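Local coordinates for putative acetamidase/formamidase (Yersinia enterocolitica subsp. palearctica serotype O:3, PDB 5UBU), which probably hydrolyses carbon-nitrogen bonds, other than peptide bonds, in linear amides, at residues 323-327 against 328-332. Numbering follows the deposited sequence.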
loop_
_atom_site.group_PDB
_atom_site.type_symbol
_atom_site.label_atom_id
_atom_site.label_comp_id
_atom_site.label_asym_id
_atom_site.label_seq_id
_atom_site.Cartn_x
_atom_site.Cartn_y
_atom_site.Cartn_z
ATOM N N ALA B 323 -14.615 -7.726 8.581
ATOM C CA ALA B 323 -14.809 -9.006 7.888
ATOM C C ALA B 323 -15.963 -9.717 8.588
ATOM O O ALA B 323 -15.881 -10.007 9.770
ATOM C CB ALA B 323 -13.547 -9.847 7.945
HETATM N N MSE B 324 -17.028 -10.008 7.850
HETATM C CA MSE B 324 -18.220 -10.628 8.413
HETATM C C MSE B 324 -18.552 -12.013 7.983
HETATM O O MSE B 324 -18.060 -12.498 6.977
HETATM C CB MSE B 324 -19.409 -9.864 7.849
HETATM C CG MSE B 324 -19.812 -8.655 8.663
HETATM SE SE MSE B 324 -20.597 -7.372 7.394
HETATM C CE MSE B 324 -22.430 -8.074 7.191
ATOM N N LEU B 325 -19.423 -12.651 8.761
ATOM C CA LEU B 325 -19.945 -13.973 8.460
ATOM C C LEU B 325 -21.368 -14.000 9.020
ATOM O O LEU B 325 -21.605 -13.595 10.155
ATOM C CB LEU B 325 -19.105 -15.089 9.072
ATOM C CG LEU B 325 -19.596 -16.506 8.719
ATOM C CD1 LEU B 325 -19.499 -16.749 7.219
ATOM C CD2 LEU B 325 -18.818 -17.563 9.479
ATOM N N ASN B 326 -22.309 -14.459 8.207
ATOM C CA ASN B 326 -23.708 -14.531 8.601
ATOM C C ASN B 326 -23.881 -15.602 9.679
ATOM O O ASN B 326 -23.366 -16.706 9.546
ATOM C CB ASN B 326 -24.573 -14.806 7.360
ATOM C CG ASN B 326 -26.060 -14.749 7.647
ATOM O OD1 ASN B 326 -26.588 -15.469 8.510
ATOM N ND2 ASN B 326 -26.754 -13.927 6.888
ATOM N N LYS B 327 -24.599 -15.260 10.743
ATOM C CA LYS B 327 -24.836 -16.188 11.868
ATOM C C LYS B 327 -25.432 -17.537 11.488
ATOM O O LYS B 327 -25.245 -18.509 12.217
ATOM C CB LYS B 327 -25.672 -15.532 12.972
ATOM C CG LYS B 327 -24.915 -14.466 13.740
ATOM C CD LYS B 327 -25.762 -13.885 14.842
ATOM C CE LYS B 327 -24.954 -12.973 15.744
ATOM N NZ LYS B 327 -25.810 -12.395 16.819
ATOM N N GLU B 328 -26.142 -17.608 10.364
ATOM C CA GLU B 328 -26.693 -18.887 9.913
ATOM C C GLU B 328 -25.582 -19.907 9.646
ATOM O O GLU B 328 -25.767 -21.099 9.879
ATOM C CB GLU B 328 -27.561 -18.710 8.666
ATOM C CG GLU B 328 -28.912 -18.071 8.950
ATOM C CD GLU B 328 -29.798 -17.961 7.711
ATOM O OE1 GLU B 328 -31.031 -18.153 7.856
ATOM O OE2 GLU B 328 -29.268 -17.708 6.593
ATOM N N LEU B 329 -24.426 -19.428 9.190
ATOM C CA LEU B 329 -23.285 -20.296 8.891
ATOM C C LEU B 329 -22.485 -20.722 10.135
ATOM O O LEU B 329 -21.530 -21.492 10.014
ATOM C CB LEU B 329 -22.377 -19.641 7.838
ATOM C CG LEU B 329 -23.067 -19.341 6.494
ATOM C CD1 LEU B 329 -22.197 -18.510 5.580
ATOM C CD2 LEU B 329 -23.499 -20.621 5.794
ATOM N N LEU B 330 -22.889 -20.242 11.318
ATOM C CA LEU B 330 -22.241 -20.610 12.583
ATOM C C LEU B 330 -22.887 -21.870 13.183
ATOM O O LEU B 330 -22.323 -22.481 14.091
ATOM C CB LEU B 330 -22.320 -19.468 13.600
ATOM C CG LEU B 330 -21.668 -18.137 13.238
ATOM C CD1 LEU B 330 -21.922 -17.102 14.315
ATOM C CD2 LEU B 330 -20.184 -18.312 13.026
ATOM N N ALA B 331 -24.070 -22.246 12.677
ATOM C CA ALA B 331 -24.777 -23.445 13.137
ATOM C C ALA B 331 -23.871 -24.665 12.978
ATOM O O ALA B 331 -23.178 -24.801 11.968
ATOM C CB ALA B 331 -26.065 -23.634 12.347
ATOM N N GLN B 332 -23.867 -25.539 13.981
ATOM C CA GLN B 332 -23.022 -26.735 13.956
ATOM C C GLN B 332 -23.687 -27.809 13.080
ATOM O O GLN B 332 -23.052 -28.767 12.632
ATOM C CB GLN B 332 -22.787 -27.262 15.388
ATOM C CG GLN B 332 -21.576 -28.195 15.540
ATOM C CD GLN B 332 -20.211 -27.483 15.400
ATOM O OE1 GLN B 332 -20.065 -26.302 15.744
ATOM N NE2 GLN B 332 -19.196 -28.223 14.940
ATOM O OXT GLN B 332 -24.880 -27.731 12.784
#
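Asn-326 holds the turn that follows it by two bonds, one to Glu-328 and one to Leu-329, and so illustrates how the last residue of a strand can start a 3-10 turn. Its side-chain OD1 accepts the backbone N-H of Glu-328 at 2.9 Å from N; the bond is nearly straight (168°), lies in the amide plane and uses a lone pair of OD1. With chi1 at -174°, CG stands beside the residue's own carbonyl carbon, which carries OD1 forward to that N-H. Its backbone O takes the N-H of Leu-329, also 2.9 Å from N, and one residue later the O of Lys-327 accepts the N-H of Leu-330, with N 3.1 Å away.

The tightly packed side is made by leucines. Leu-325, buried one residue before the strand ends, spreads its two methyls between two partners: CD1 meets CD1 of Leu-329 at 3.6 Å, the side chains crossing at about a right angle, and CD2 touches CD2 of Leu-330 at 3.9 Å. Helices 273-291 and 296-306 cover this cluster through Leu-288, Leu-303 and Cys-306. Lys-327 lends CG to CD1 of Leu-330 at 4.0 Å, while its NZ forms a salt bridge with Glu-259 and a hydrogen bond to the O of Asn-260.

The solvent side is looser. Glu-328 runs alongside the Asn-326 amide, its extended chain pointing the same way, with CB 3.4 Å from OD1 and the carboxylate plane turned 36° from the amide.

At the end of the turn and just after it, the backbone O atoms of Leu-329, Leu-330 and Ala-331 accept hydrogen bonds from His-162 and Arg-161 of the second subunit. The OD1 bond to the N-H two residues on is that of an Asx turn, and here it overlies the start of the 3-10 turn by which strand 319-326 passes into the C-terminal tail at a subunit interface.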